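Local structure of protein-glutamine gamma-glutamyltransferase 2 (Pagrus major, 1G0D) at residues A[17-22]-A[31-36]; A[152-157]-A[426-431]; A[175-180]-A[279-284]. The protein is a calcium-dependent acyltransferase that probably cross-links proteins by joining peptide-bound glutamine to lysine or to other primary amines. All coordinates share one frame; numbering follows the deposited sequence.

Contacts 1 and 3 are buried, contact 2 only partly so, and they lie at different distances from the centre of the chain. Contact 3, centred about 9 Å from it, packs a tyrosine ring of a loop against a sulfur and a guanidinium of helix 272-286. Contact 2, about 14 Å out, joins the helix 148-156 to a loop through an ion pair. Contact 1, about 27 Å out in the N-terminal domain, uses amide-to-backbone bonds and a CH-pi contact between a helix and an edge strand. Contacts 2 and 3 meet directly: the carbonyl of Asn157 takes up both Gln179 NE2 and Arg284 NH1. Contact 1 reaches contact 2 through Arg35 packing on Met156.

Contact 1 (A[17-22]-A[31-36]); sequences ENNLAH and RLIVRR
Chi1 sets CG of Asn19 (-74°) and of His22 (-68°) beside their own backbone N, and from there the amide meets Arg31 and Ile33 and the ring meets Val34. The motif is a short helix-loop-strand unit of the N-terminal beta-sandwich: helix 15-21 follows the edge strand 8-12 of one sheet, and the chain returns as 33-35, the edge strand of the other. Asn19 uses both ends of its amide on the backbone of Arg31 and Ile33. Its OD1 accepts Ile33 N at 3.0 Å, the donor tilted out of the carbonyl plane, and its ND2 gives a bond of 2.8 Å to Arg31 O, which lies close to the amide plane. ND2 also bonds to Asp28 O in the intervening loop, so the amide is fixed in rotation by three bonds. Beside it, Leu32 CD1 packs on Asn18 CB at 3.4 Å, while Asn18 ND2 bonds to Ser41 O on the strand 40-46. The His22 ring lies alongside Val34, whose CG2 sits over the ring centre in a CH-pi contact, 3.8 Å from the centroid. Phe40 touches both of these side chains. Where the helix has ended, the extended side chain of Arg35 passes its CD 3.0 Å from His22 O, and the same oxygen, in the guanidinium plane, receives Arg35 NE at 2.7 Å.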
loop_
_atom_site.group_PDB
_atom_site.type_symbol
_atom_site.label_atom_id
_atom_site.label_comp_id
_atom_site.label_asym_id
_atom_site.label_seq_id
_atom_site.Cartn_x
_atom_site.Cartn_y
_atom_site.Cartn_z
ATOM N N GLU A 17 -6.119 31.110 3.664
ATOM C CA GLU A 17 -4.828 31.481 4.194
ATOM C C GLU A 17 -4.245 30.445 5.143
ATOM O O GLU A 17 -3.113 29.997 4.960
ATOM C CB GLU A 17 -4.963 32.838 4.890
ATOM C CG GLU A 17 -5.449 33.950 3.948
ATOM C CD GLU A 17 -6.951 34.291 4.073
ATOM O OE1 GLU A 17 -7.764 33.384 4.375
ATOM O OE2 GLU A 17 -7.313 35.479 3.860
ATOM N N ASN A 18 -5.006 30.071 6.164
ATOM C CA ASN A 18 -4.533 29.094 7.139
ATOM C C ASN A 18 -4.223 27.799 6.425
ATOM O O ASN A 18 -3.177 27.187 6.659
ATOM C CB ASN A 18 -5.595 28.864 8.213
ATOM C CG ASN A 18 -5.670 30.024 9.226
ATOM O OD1 ASN A 18 -4.652 30.522 9.672
ATOM N ND2 ASN A 18 -6.865 30.433 9.587
ATOM N N ASN A 19 -5.122 27.396 5.530
ATOM C CA ASN A 19 -4.976 26.157 4.774
ATOM C C ASN A 19 -3.751 26.151 3.887
ATOM O O ASN A 19 -3.182 25.085 3.643
ATOM C CB ASN A 19 -6.211 25.897 3.930
ATOM C CG ASN A 19 -7.398 25.448 4.768
ATOM O OD1 ASN A 19 -7.402 25.604 5.986
ATOM N ND2 ASN A 19 -8.418 24.877 4.111
ATOM N N LEU A 20 -3.345 27.332 3.405
ATOM C CA LEU A 20 -2.160 27.433 2.556
ATOM C C LEU A 20 -0.957 27.193 3.443
ATOM O O LEU A 20 -0.053 26.441 3.079
ATOM C CB LEU A 20 -2.033 28.817 1.910
ATOM C CG LEU A 20 -1.590 28.931 0.422
ATOM C CD1 LEU A 20 -0.623 30.097 0.272
ATOM C CD2 LEU A 20 -0.958 27.639 -0.128
ATOM N N ALA A 21 -0.973 27.810 4.619
ATOM C CA ALA A 21 0.113 27.693 5.568
ATOM C C ALA A 21 0.246 26.304 6.197
ATOM O O ALA A 21 1.321 25.897 6.636
ATOM C CB ALA A 21 -0.069 28.741 6.663
ATOM N N HIS A 22 -0.853 25.579 6.254
ATOM C CA HIS A 22 -0.796 24.280 6.858
ATOM C C HIS A 22 -0.710 23.139 5.850
ATOM O O HIS A 22 -0.818 21.973 6.222
ATOM C CB HIS A 22 -1.993 24.109 7.786
ATOM C CG HIS A 22 -1.951 25.001 8.990
ATOM N ND1 HIS A 22 -1.610 24.542 10.243
ATOM C CD2 HIS A 22 -2.218 26.317 9.140
ATOM C CE1 HIS A 22 -1.665 25.534 11.112
ATOM N NE2 HIS A 22 -2.033 26.624 10.470
ATOM N N ARG A 31 -13.135 25.453 3.851
ATOM C CA ARG A 31 -13.252 25.058 5.254
ATOM C C ARG A 31 -11.875 24.967 5.884
ATOM O O ARG A 31 -10.922 24.516 5.240
ATOM C CB ARG A 31 -14.000 23.743 5.422
ATOM C CG ARG A 31 -13.630 22.680 4.456
ATOM C CD ARG A 31 -14.390 21.395 4.828
ATOM N NE ARG A 31 -13.982 20.268 3.989
ATOM C CZ ARG A 31 -14.152 19.002 4.324
ATOM N NH1 ARG A 31 -13.742 18.046 3.498
ATOM N NH2 ARG A 31 -14.744 18.698 5.479
ATOM N N LEU A 32 -11.780 25.401 7.141
ATOM C CA LEU A 32 -10.518 25.411 7.860
ATOM C C LEU A 32 -10.011 24.026 8.208
ATOM O O LEU A 32 -10.611 23.332 9.013
ATOM C CB LEU A 32 -10.655 26.245 9.141
ATOM C CG LEU A 32 -9.426 26.458 10.038
ATOM C CD1 LEU A 32 -8.342 27.259 9.330
ATOM C CD2 LEU A 32 -9.855 27.199 11.280
ATOM N N ILE A 33 -8.916 23.615 7.568
ATOM C CA ILE A 33 -8.270 22.329 7.825
ATOM C C ILE A 33 -6.822 22.676 8.219
ATOM O O ILE A 33 -6.009 23.118 7.412
ATOM C CB ILE A 33 -8.284 21.453 6.600
ATOM C CG1 ILE A 33 -9.704 21.379 6.047
ATOM C CG2 ILE A 33 -7.722 20.109 6.978
ATOM C CD1 ILE A 33 -9.804 20.818 4.669
ATOM N N VAL A 34 -6.522 22.420 9.476
ATOM C CA VAL A 34 -5.269 22.786 10.108
ATOM C C VAL A 34 -4.372 21.601 10.541
ATOM O O VAL A 34 -4.871 20.505 10.664
ATOM C CB VAL A 34 -5.755 23.684 11.288
ATOM C CG1 VAL A 34 -5.194 23.236 12.638
ATOM C CG2 VAL A 34 -5.548 25.141 10.917
ATOM N N ARG A 35 -3.065 21.795 10.745
ATOM C CA ARG A 35 -2.175 20.709 11.233
ATOM C C ARG A 35 -1.712 21.096 12.664
ATOM O O ARG A 35 -1.610 22.279 12.967
ATOM C CB ARG A 35 -0.975 20.518 10.302
ATOM C CG ARG A 35 -1.393 20.241 8.865
ATOM C CD ARG A 35 -0.285 19.633 8.031
ATOM N NE ARG A 35 -0.752 19.292 6.686
ATOM C CZ ARG A 35 -1.000 18.051 6.225
ATOM N NH1 ARG A 35 -0.860 16.975 6.994
ATOM N NH2 ARG A 35 -1.361 17.881 4.959
ATOM N N ARG A 36 -1.451 20.124 13.539
ATOM C CA ARG A 36 -1.077 20.398 14.940
ATOM C C ARG A 36 0.296 20.957 15.248
ATOM O O ARG A 36 1.239 20.735 14.518
ATOM C CB ARG A 36 -1.283 19.145 15.797
ATOM C CG ARG A 36 -0.254 18.092 15.614
ATOM C CD ARG A 36 -0.767 16.709 16.067
ATOM N NE ARG A 36 0.332 15.732 16.184
ATOM C CZ ARG A 36 0.275 14.601 16.889
ATOM N NH1 ARG A 36 -0.822 14.276 17.547
ATOM N NH2 ARG A 36 1.343 13.818 16.994
#

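Contact 2 (A[152-157]-A[426-431]); sequences QEYVMN and KSVYGN
Lys426 reaches Glu153 with the aliphatic part of its side chain as well as with its amine, tying the end of helix 148-156 to the loop between strands 424-426 and 433-435. CB leads off toward the helix, CG passes 3.9 Å from Glu153 OE2, and CD and CE run along the same oxygen, each at 3.4 Å. The chain then bends at chi4 (-51°), and NZ lies close to both carboxylate oxygens, nearer Glu153 OE2, its salt-bridge partner at 2.8 Å, although as a hydrogen bond the geometry is weak. NZ also bonds to Ser427 O at 2.7 Å, nearly in line with the C=O bond, and to Gly430 O. The ammonium thus ties together two carbonyls of its loop while it pairs with Glu153 of the helix. Asn157 ND2 bonds to Glu153 OE1 at 2.7 Å, on its syn side but out of the carboxylate plane. Farther along, Val428 CG2 packs on Tyr154 OH at 3.4 Å, and one water links that hydroxyl to Lys426 O. This loop leads to Glu434, a probable calcium ligand. With amine and carboxylate so paired, both groups are probably charged, and this partly buried join is polar rather than apolar.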
loop_
_atom_site.group_PDB
_atom_site.type_symbol
_atom_site.label_atom_id
_atom_site.label_comp_id
_atom_site.label_asym_id
_atom_site.label_seq_id
_atom_site.Cartn_x
_atom_site.Cartn_y
_atom_site.Cartn_z
ATOM N N GLN A 152 7.415 15.604 0.944
ATOM C CA GLN A 152 6.703 15.914 -0.289
ATOM C C GLN A 152 6.259 14.646 -0.982
ATOM O O GLN A 152 5.192 14.604 -1.597
ATOM C CB GLN A 152 7.617 16.713 -1.211
ATOM C CG GLN A 152 6.991 17.082 -2.499
ATOM C CD GLN A 152 5.649 17.736 -2.302
ATOM O OE1 GLN A 152 5.506 18.646 -1.446
ATOM N NE2 GLN A 152 4.643 17.283 -3.087
ATOM N N GLU A 153 7.104 13.617 -0.892
ATOM C CA GLU A 153 6.803 12.330 -1.494
ATOM C C GLU A 153 5.948 11.484 -0.568
ATOM O O GLU A 153 4.908 10.966 -0.967
ATOM C CB GLU A 153 8.086 11.565 -1.790
ATOM C CG GLU A 153 7.850 10.122 -2.272
ATOM C CD GLU A 153 7.135 10.033 -3.630
ATOM O OE1 GLU A 153 7.069 11.057 -4.343
ATOM O OE2 GLU A 153 6.637 8.939 -3.993
ATOM N N TYR A 154 6.383 11.374 0.681
ATOM C CA TYR A 154 5.683 10.566 1.664
ATOM C C TYR A 154 4.422 11.131 2.311
ATOM O O TYR A 154 3.748 10.408 3.035
ATOM C CB TYR A 154 6.663 10.142 2.732
ATOM C CG TYR A 154 7.899 9.522 2.151
ATOM C CD1 TYR A 154 7.803 8.633 1.072
ATOM C CD2 TYR A 154 9.164 9.808 2.686
ATOM C CE1 TYR A 154 8.924 8.042 0.546
ATOM C CE2 TYR A 154 10.307 9.220 2.170
ATOM C CZ TYR A 154 10.175 8.334 1.101
ATOM O OH TYR A 154 11.287 7.695 0.624
ATOM N N VAL A 155 4.112 12.407 2.090
ATOM C CA VAL A 155 2.866 12.989 2.618
ATOM C C VAL A 155 2.121 13.704 1.498
ATOM O O VAL A 155 0.963 13.422 1.231
ATOM C CB VAL A 155 3.028 14.055 3.744
ATOM C CG1 VAL A 155 1.648 14.645 4.067
ATOM C CG2 VAL A 155 3.584 13.456 4.992
ATOM N N MET A 156 2.795 14.604 0.813
ATOM C CA MET A 156 2.154 15.382 -0.230
ATOM C C MET A 156 1.944 14.785 -1.598
ATOM O O MET A 156 1.078 15.230 -2.325
ATOM C CB MET A 156 2.894 16.704 -0.348
ATOM C CG MET A 156 2.853 17.469 0.972
ATOM S SD MET A 156 1.225 18.078 1.183
ATOM C CE MET A 156 1.084 18.013 2.811
ATOM N N ASN A 157 2.725 13.791 -1.982
ATOM C CA ASN A 157 2.528 13.212 -3.304
ATOM C C ASN A 157 1.290 12.308 -3.377
ATOM O O ASN A 157 1.082 11.444 -2.518
ATOM C CB ASN A 157 3.753 12.437 -3.725
ATOM C CG ASN A 157 3.694 12.098 -5.174
ATOM O OD1 ASN A 157 2.623 12.190 -5.776
ATOM N ND2 ASN A 157 4.818 11.711 -5.759
ATOM N N LYS A 426 8.940 3.301 -3.946
ATOM C CA LYS A 426 9.179 4.328 -4.969
ATOM C C LYS A 426 10.232 5.355 -4.534
ATOM O O LYS A 426 10.345 5.722 -3.364
ATOM C CB LYS A 426 7.874 5.071 -5.337
ATOM C CG LYS A 426 8.041 6.200 -6.374
ATOM C CD LYS A 426 6.733 6.908 -6.687
ATOM C CE LYS A 426 6.958 8.282 -7.316
ATOM N NZ LYS A 426 7.915 9.090 -6.510
ATOM N N SER A 427 10.982 5.818 -5.520
ATOM C CA SER A 427 12.008 6.790 -5.310
ATOM C C SER A 427 11.438 8.192 -5.104
ATOM O O SER A 427 10.453 8.579 -5.722
ATOM C CB SER A 427 12.903 6.812 -6.517
ATOM O OG SER A 427 13.769 7.909 -6.376
ATOM N N VAL A 428 12.103 8.963 -4.248
ATOM C CA VAL A 428 11.679 10.300 -3.960
ATOM C C VAL A 428 11.809 11.215 -5.157
ATOM O O VAL A 428 11.124 12.245 -5.257
ATOM C CB VAL A 428 12.497 10.888 -2.826
ATOM C CG1 VAL A 428 12.252 12.371 -2.744
ATOM C CG2 VAL A 428 12.106 10.231 -1.541
ATOM N N TYR A 429 12.694 10.865 -6.063
ATOM C CA TYR A 429 12.876 11.702 -7.226
ATOM C C TYR A 429 12.835 10.812 -8.429
ATOM O O TYR A 429 13.752 10.046 -8.670
ATOM C CB TYR A 429 14.208 12.437 -7.152
ATOM C CG TYR A 429 14.187 13.612 -6.217
ATOM C CD1 TYR A 429 13.055 14.437 -6.121
ATOM C CD2 TYR A 429 15.279 13.883 -5.402
ATOM C CE1 TYR A 429 13.007 15.509 -5.223
ATOM C CE2 TYR A 429 15.247 14.951 -4.499
ATOM C CZ TYR A 429 14.107 15.755 -4.413
ATOM O OH TYR A 429 14.092 16.772 -3.486
ATOM N N GLY A 430 11.776 10.942 -9.205
ATOM C CA GLY A 430 11.621 10.093 -10.360
ATOM C C GLY A 430 10.677 8.995 -9.923
ATOM O O GLY A 430 10.212 8.962 -8.770
ATOM N N ASN A 431 10.384 8.086 -10.835
ATOM C CA ASN A 431 9.478 7.008 -10.497
ATOM C C ASN A 431 10.248 5.701 -10.489
ATOM O O ASN A 431 9.700 4.626 -10.769
ATOM C CB ASN A 431 8.283 7.004 -11.475
ATOM C CG ASN A 431 7.308 8.201 -11.224
ATOM O OD1 ASN A 431 7.691 9.373 -11.372
ATOM N ND2 ASN A 431 6.062 7.901 -10.827
HETATM O O HOH W 1 12.050 6.138 -1.211
#

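Contact 3 (A[175-180]-A[279-284]); sequences WNYGQF and ACTVLR
The Tyr177 ring has Cys280 SG over one face, set toward the rim. The sulfur lies 4.0 Å from the ring centroid and 17° off its normal, a sulfur-aromatic contact. Thr281 OG1 stands at the ring edge. Arg284 NH1 approaches obliquely, 3.5 Å from Tyr177 CD2, while Tyr177 CE2 comes over one face of the guanidinium; the two planes are 61° apart, so the groups are not stacked in parallel. The Gln179 amide is turned almost perpendicular to the same guanidinium, and its NE2 touches Arg284 CD at 3.7 Å.

All this packs the loop after strand 169-176 against the helix 272-286, which in the papain-like core of transglutaminases carries the active-site Cys272 at its start. Backbone atoms join in: Thr281 OG1 donates to Tyr177 O, modelled so short that its exact length is doubtful, and Gln179 CB rests 3.3 Å from Thr281 O. Cys280 has SG anti to its backbone N (chi1 -168°), which puts the sulfur on the ring. Pro292 of strand 290-298 touches both Tyr177 and Cys280. An alanine in place of Tyr177 would probably leave Cys280 SG without its aromatic partner and open a gap beside the Arg284 guanidinium, which its carbonyl bonds would still hold.

The polar tips have partners beyond the two segments. Gln179 NE2 bonds to Asn157 O and Val155 O, while Arg284 gives NH1 to Asn157 O and NH2 to Thr290 O. The buried guanidinium therefore has carbonyl partners at both NH1 and NH2 and an aromatic ring beside it, and the carbonyl dipoles would probably help to keep its positive charge stable inside the core.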
loop_
_atom_site.group_PDB
_atom_site.type_symbol
_atom_site.label_atom_id
_atom_site.label_comp_id
_atom_site.label_asym_id
_atom_site.label_seq_id
_atom_site.Cartn_x
_atom_site.Cartn_y
_atom_site.Cartn_z
ATOM N N TRP A 175 -0.364 4.188 -9.007
ATOM C CA TRP A 175 -1.542 4.210 -8.144
ATOM C C TRP A 175 -1.928 5.643 -7.813
ATOM O O TRP A 175 -1.072 6.478 -7.537
ATOM C CB TRP A 175 -1.273 3.453 -6.861
ATOM C CG TRP A 175 -2.520 3.074 -6.118
ATOM C CD1 TRP A 175 -3.127 3.787 -5.121
ATOM C CD2 TRP A 175 -3.247 1.822 -6.218
ATOM N NE1 TRP A 175 -4.178 3.066 -4.586
ATOM C CE2 TRP A 175 -4.273 1.862 -5.233
ATOM C CE3 TRP A 175 -3.126 0.682 -7.035
ATOM C CZ2 TRP A 175 -5.178 0.785 -5.046
ATOM C CZ3 TRP A 175 -4.021 -0.381 -6.840
ATOM C CH2 TRP A 175 -5.037 -0.311 -5.852
ATOM N N ASN A 176 -3.215 5.937 -7.863
ATOM C CA ASN A 176 -3.651 7.275 -7.534
ATOM C C ASN A 176 -4.082 7.238 -6.067
ATOM O O ASN A 176 -5.192 6.797 -5.736
ATOM C CB ASN A 176 -4.803 7.673 -8.470
ATOM C CG ASN A 176 -5.500 8.966 -8.065
ATOM O OD1 ASN A 176 -5.025 9.704 -7.210
ATOM N ND2 ASN A 176 -6.650 9.236 -8.675
ATOM N N TYR A 177 -3.201 7.673 -5.171
ATOM C CA TYR A 177 -3.557 7.656 -3.757
ATOM C C TYR A 177 -4.698 8.616 -3.504
ATOM O O TYR A 177 -5.480 8.421 -2.577
ATOM C CB TYR A 177 -2.376 8.040 -2.889
ATOM C CG TYR A 177 -1.239 7.075 -2.984
ATOM C CD1 TYR A 177 -1.421 5.730 -2.730
ATOM C CD2 TYR A 177 0.029 7.512 -3.359
ATOM C CE1 TYR A 177 -0.355 4.828 -2.851
ATOM C CE2 TYR A 177 1.082 6.651 -3.487
ATOM C CZ TYR A 177 0.895 5.306 -3.236
ATOM O OH TYR A 177 1.974 4.468 -3.373
ATOM N N GLY A 178 -4.776 9.656 -4.322
ATOM C CA GLY A 178 -5.834 10.650 -4.188
ATOM C C GLY A 178 -6.209 11.086 -2.781
ATOM O O GLY A 178 -7.384 11.258 -2.522
ATOM N N GLN A 179 -5.253 11.274 -1.863
ATOM C CA GLN A 179 -5.613 11.690 -0.505
ATOM C C GLN A 179 -6.223 13.091 -0.390
ATOM O O GLN A 179 -6.884 13.404 0.610
ATOM C CB GLN A 179 -4.413 11.590 0.440
ATOM C CG GLN A 179 -3.220 12.377 0.012
ATOM C CD GLN A 179 -2.274 11.560 -0.815
ATOM O OE1 GLN A 179 -2.659 10.556 -1.454
ATOM N NE2 GLN A 179 -1.019 11.975 -0.820
ATOM N N PHE A 180 -6.040 13.927 -1.410
ATOM C CA PHE A 180 -6.601 15.283 -1.365
ATOM C C PHE A 180 -7.814 15.489 -2.265
ATOM O O PHE A 180 -8.231 16.631 -2.492
ATOM C CB PHE A 180 -5.526 16.316 -1.700
ATOM C CG PHE A 180 -4.340 16.242 -0.788
ATOM C CD1 PHE A 180 -4.516 16.067 0.591
ATOM C CD2 PHE A 180 -3.060 16.286 -1.301
ATOM C CE1 PHE A 180 -3.445 15.933 1.434
ATOM C CE2 PHE A 180 -1.976 16.159 -0.477
ATOM C CZ PHE A 180 -2.164 15.979 0.899
ATOM N N ALA A 279 -4.196 1.929 2.610
ATOM C CA ALA A 279 -3.667 2.330 3.935
ATOM C C ALA A 279 -2.838 3.573 3.722
ATOM O O ALA A 279 -2.906 4.510 4.511
ATOM C CB ALA A 279 -2.760 1.215 4.571
ATOM N N CYS A 280 -2.044 3.565 2.654
ATOM C CA CYS A 280 -1.213 4.700 2.329
ATOM C C CYS A 280 -2.023 5.950 2.111
ATOM O O CYS A 280 -1.653 6.982 2.615
ATOM C CB CYS A 280 -0.425 4.438 1.071
ATOM S SG CYS A 280 0.871 5.622 0.763
ATOM N N THR A 281 -3.117 5.869 1.364
ATOM C CA THR A 281 -3.962 7.041 1.070
ATOM C C THR A 281 -4.498 7.699 2.323
ATOM O O THR A 281 -4.538 8.917 2.437
ATOM C CB THR A 281 -5.191 6.662 0.230
ATOM O OG1 THR A 281 -4.859 6.686 -1.161
ATOM C CG2 THR A 281 -6.285 7.645 0.430
ATOM N N VAL A 282 -4.929 6.879 3.265
ATOM C CA VAL A 282 -5.502 7.385 4.490
ATOM C C VAL A 282 -4.474 7.940 5.476
ATOM O O VAL A 282 -4.695 8.973 6.079
ATOM C CB VAL A 282 -6.376 6.259 5.187
ATOM C CG1 VAL A 282 -6.886 6.753 6.558
ATOM C CG2 VAL A 282 -7.573 5.874 4.269
ATOM N N LEU A 283 -3.356 7.262 5.659
ATOM C CA LEU A 283 -2.365 7.748 6.602
ATOM C C LEU A 283 -1.716 9.032 6.003
ATOM O O LEU A 283 -1.556 10.057 6.683
ATOM C CB LEU A 283 -1.367 6.615 6.897
ATOM C CG LEU A 283 -2.025 5.395 7.580
ATOM C CD1 LEU A 283 -1.146 4.191 7.415
ATOM C CD2 LEU A 283 -2.275 5.654 9.060
ATOM N N ARG A 284 -1.385 9.005 4.717
ATOM C CA ARG A 284 -0.845 10.206 4.092
ATOM C C ARG A 284 -1.867 11.329 4.339
ATOM O O ARG A 284 -1.520 12.375 4.838
ATOM C CB ARG A 284 -0.620 9.973 2.606
ATOM C CG ARG A 284 0.774 9.512 2.341
ATOM C CD ARG A 284 1.141 9.527 0.878
ATOM N NE ARG A 284 2.331 8.690 0.665
ATOM C CZ ARG A 284 2.967 8.583 -0.495
ATOM N NH1 ARG A 284 2.523 9.259 -1.544
ATOM N NH2 ARG A 284 4.053 7.822 -0.620
#